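Local atomic coordinates of suppressor of fused homolog (Drosophila melanogaster, PDB entry 6LPH), a protein that probably binds and sequesters transcription factors, holding them back from the nucleus, the chain here being the N-terminal portion of the protein. Residues E103-L108 with F193-G198. Numbering follows the deposited sequence.
Sequences ELTFRL and FCQIVG
Thr105 and Gln195 lie side by side on one face of the sheet where the parallel strands 103-108 and 193-198, central in it, run closest, their CA atoms 4.4 Å apart. Around them the backbones are tightly joined: Thr105 N gives a bond to Cys194 O (2.9 Å, 168° at the hydrogen), and Thr105 O accepts one from Ile196 N. Thr105 OG1 lies against Gln195 CB at 3.1 Å and bonds to Asp178 of strand 172-186, while its CG2 packs on Phe193 CB and CD2. On the Leu104 face, Leu104 CD2 meets Ile196 CD1 at 3.7 Å. Past Ile196 the strands diverge, and a water sits 2.7 Å from Ile196 O and takes a long, weak bond from Arg107 N. Gln195 has CG anti to the backbone N (chi1 -175°) and an extended chain; Arg107 NE meets its OE1 at 2.8 Å in a bent bond from above the amide plane, the flat groups turned 64° apart. Arg107 NH2 forms a salt bridge with Asp178. A leucine in place of Arg107 would probably leave Gln195 OE1 without this donor and Asp178 without this salt-bridge partner. The buried guanidinium charge is probably balanced by Asp178, so polar side chains tie three strands together where direct backbone bonds between these two give way to water.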
ATOM      1  N   GLU A 103       4.884   3.448  -7.543  1.00 12.01           N
ATOM      2  CA  GLU A 103       4.669   2.215  -6.788  1.00 11.26           C
ATOM      3  C   GLU A 103       3.572   2.481  -5.785  1.00 11.19           C
ATOM      4  O   GLU A 103       3.272   3.639  -5.468  1.00 10.99           O
ATOM      5  CB  GLU A 103       5.942   1.692  -6.070  1.00 10.63           C
ATOM      6  CG  GLU A 103       7.081   1.263  -7.037  1.00 11.68           C
ATOM      7  CD  GLU A 103       6.836  -0.041  -7.787  1.00 11.90           C
ATOM      8  OE1 GLU A 103       5.783  -0.741  -7.583  1.00 12.26           O
ATOM      9  OE2 GLU A 103       7.745  -0.405  -8.573  1.00 12.44           O
ATOM     10  N   LEU A 104       2.971   1.387  -5.297  1.00 12.09           N
ATOM     11  CA  LEU A 104       1.922   1.472  -4.312  1.00 10.55           C
ATOM     12  C   LEU A 104       2.480   1.421  -2.887  1.00 10.84           C
ATOM     13  O   LEU A 104       3.405   0.630  -2.600  1.00 11.21           O
ATOM     14  CB  LEU A 104       0.981   0.280  -4.468  1.00 10.66           C
ATOM     15  CG  LEU A 104       0.236   0.239  -5.824  1.00 11.80           C
ATOM     16  CD1 LEU A 104      -0.506  -1.080  -5.989  1.00 13.74           C
ATOM     17  CD2 LEU A 104      -0.731   1.422  -5.948  1.00 16.99           C
ATOM     18  N   THR A 105       1.925   2.255  -2.003  1.00 10.48           N
ATOM     19  CA  THR A 105       2.155   2.093  -0.571  1.00 10.62           C
ATOM     20  C   THR A 105       0.829   1.960   0.207  1.00 11.49           C
ATOM     21  O   THR A 105      -0.253   2.274  -0.318  1.00 12.32           O
ATOM     22  CB  THR A 105       3.050   3.187   0.046  1.00 11.46           C
ATOM     23  OG1 THR A 105       2.286   4.370   0.261  1.00 13.17           O
ATOM     24  CG2 THR A 105       4.272   3.538  -0.884  1.00 11.01           C
ATOM     25  N   PHE A 106       0.914   1.487   1.446  1.00 10.40           N
ATOM     26  CA  PHE A 106      -0.301   1.343   2.251  1.00 11.24           C
ATOM     27  C   PHE A 106       0.118   1.444   3.719  1.00 10.42           C
ATOM     28  O   PHE A 106       1.194   0.961   4.093  1.00 10.33           O
ATOM     29  CB  PHE A 106      -0.953   0.009   1.918  1.00 11.01           C
ATOM     30  CG  PHE A 106      -2.232  -0.299   2.699  1.00 10.35           C
ATOM     31  CD1 PHE A 106      -3.352   0.553   2.630  1.00 10.86           C
ATOM     32  CD2 PHE A 106      -2.335  -1.474   3.433  1.00 10.58           C
ATOM     33  CE1 PHE A 106      -4.540   0.260   3.291  1.00 11.52           C
ATOM     34  CE2 PHE A 106      -3.550  -1.801   4.100  1.00 11.51           C
ATOM     35  CZ  PHE A 106      -4.639  -0.922   4.041  1.00 10.98           C
ATOM     36  N   ARG A 107      -0.673   2.164   4.511  1.00 10.61           N
ATOM     37  CA  ARG A 107      -0.394   2.291   5.954  1.00 10.63           C
ATOM     38  C   ARG A 107      -1.533   1.674   6.735  1.00 11.11           C
ATOM     39  O   ARG A 107      -2.704   2.096   6.630  1.00 12.31           O
ATOM     40  CB  ARG A 107      -0.172   3.729   6.363  1.00 10.56           C
ATOM     41  CG  ARG A 107       1.090   4.327   5.679  1.00 11.12           C
ATOM     42  CD  ARG A 107       1.331   5.756   6.101  1.00 10.74           C
ATOM     43  NE  ARG A 107       2.437   6.347   5.334  1.00 11.22           N
ATOM     44  CZ  ARG A 107       3.730   6.213   5.653  1.00 12.03           C
ATOM     45  NH1 ARG A 107       4.091   5.534   6.770  1.00 11.10           N
ATOM     46  NH2 ARG A 107       4.673   6.798   4.899  1.00 11.85           N
ATOM     47  N   LEU A 108      -1.199   0.677   7.521  1.00 11.16           N
ATOM     48  CA  LEU A 108      -2.253  -0.099   8.195  1.00 11.28           C
ATOM     49  C   LEU A 108      -2.153  -0.023   9.732  1.00 11.96           C
ATOM     50  O   LEU A 108      -1.162  -0.462  10.321  1.00 11.36           O
ATOM     51  CB  LEU A 108      -2.219  -1.532   7.693  1.00 11.32           C
ATOM     52  CG  LEU A 108      -3.122  -2.526   8.470  1.00 13.61           C
ATOM     53  CD1 LEU A 108      -4.592  -2.183   8.288  1.00 12.98           C
ATOM     54  CD2 LEU A 108      -2.827  -3.960   8.013  1.00 13.33           C
ATOM     55  N   PHE A 193       5.363   7.712  -5.133  1.00 12.71           N
ATOM     56  CA  PHE A 193       4.814   6.701  -4.207  1.00 12.17           C
ATOM     57  C   PHE A 193       3.347   7.010  -3.938  1.00 12.41           C
ATOM     58  O   PHE A 193       3.018   8.003  -3.274  1.00 12.36           O
ATOM     59  CB  PHE A 193       5.680   6.581  -2.946  1.00 12.84           C
ATOM     60  CG  PHE A 193       7.045   5.991  -3.238  1.00 14.34           C
ATOM     61  CD1 PHE A 193       8.138   6.817  -3.597  1.00 15.25           C
ATOM     62  CD2 PHE A 193       7.222   4.625  -3.241  1.00 11.63           C
ATOM     63  CE1 PHE A 193       9.384   6.263  -3.920  1.00 14.55           C
ATOM     64  CE2 PHE A 193       8.457   4.066  -3.575  1.00 15.69           C
ATOM     65  CZ  PHE A 193       9.539   4.874  -3.909  1.00 12.84           C
ATOM     66  N   CYS A 194       2.458   6.179  -4.514  1.00 12.96           N
ATOM     67  CA  CYS A 194       1.022   6.402  -4.427  1.00 12.33           C
ATOM     68  C   CYS A 194       0.474   5.608  -3.253  1.00 12.80           C
ATOM     69  O   CYS A 194       0.384   4.366  -3.299  1.00 11.62           O
ATOM     70  CB  CYS A 194       0.330   5.977  -5.727  1.00 14.13           C
ATOM     71  SG  CYS A 194       0.718   7.146  -7.045  1.00 18.43           S
ATOM     72  N   GLN A 195       0.102   6.326  -2.197  1.00 11.97           N
ATOM     73  CA  GLN A 195      -0.395   5.659  -1.002  1.00 11.90           C
ATOM     74  C   GLN A 195      -1.893   5.436  -1.106  1.00 12.88           C
ATOM     75  O   GLN A 195      -2.696   6.375  -1.260  1.00 13.02           O
ATOM     76  CB  GLN A 195      -0.074   6.450   0.261  1.00 12.47           C
ATOM     77  CG  GLN A 195      -0.483   5.730   1.547  1.00 11.55           C
ATOM     78  CD  GLN A 195      -0.121   6.526   2.770  1.00 12.30           C
ATOM     79  OE1 GLN A 195       1.051   6.872   2.984  1.00 13.49           O
ATOM     80  NE2 GLN A 195      -1.121   6.847   3.577  1.00 11.97           N
ATOM     81  N   ILE A 196      -2.255   4.169  -0.995  1.00 14.00           N
ATOM     82  CA  ILE A 196      -3.640   3.761  -1.021  1.00 14.35           C
ATOM     83  C   ILE A 196      -4.238   4.022   0.367  1.00 13.07           C
ATOM     84  O   ILE A 196      -3.575   3.785   1.389  1.00 13.02           O
ATOM     85  CB  ILE A 196      -3.694   2.291  -1.511  1.00 19.60           C
ATOM     86  CG1 ILE A 196      -3.874   2.244  -3.031  1.00 21.15           C
ATOM     87  CG2 ILE A 196      -4.889   1.532  -1.010  1.00 22.81           C
ATOM     88  CD1 ILE A 196      -3.172   3.301  -3.811  1.00 22.91           C
ATOM     89  N   VAL A 197      -5.468   4.549   0.408  1.00 13.49           N
ATOM     90  CA  VAL A 197      -6.169   4.858   1.687  1.00 12.35           C
ATOM     91  C   VAL A 197      -7.556   4.233   1.649  1.00 11.34           C
ATOM     92  O   VAL A 197      -8.333   4.547   0.763  1.00 11.11           O
ATOM     93  CB  VAL A 197      -6.304   6.389   1.919  1.00 12.00           C
ATOM     94  CG1 VAL A 197      -7.000   6.728   3.253  1.00 11.60           C
ATOM     95  CG2 VAL A 197      -4.951   7.053   1.866  1.00 11.89           C
ATOM     96  N   GLY A 198      -7.874   3.369   2.617  1.00 12.04           N
ATOM     97  CA  GLY A 198      -9.199   2.748   2.643  1.00 11.84           C
ATOM     98  C   GLY A 198     -10.219   3.775   3.108  1.00 11.80           C
ATOM     99  O   GLY A 198      -9.949   4.556   4.023  1.00 12.72           O
TER
HETATM  100  O   HOH W   1      -3.356   3.986   4.066  1.00 11.18           O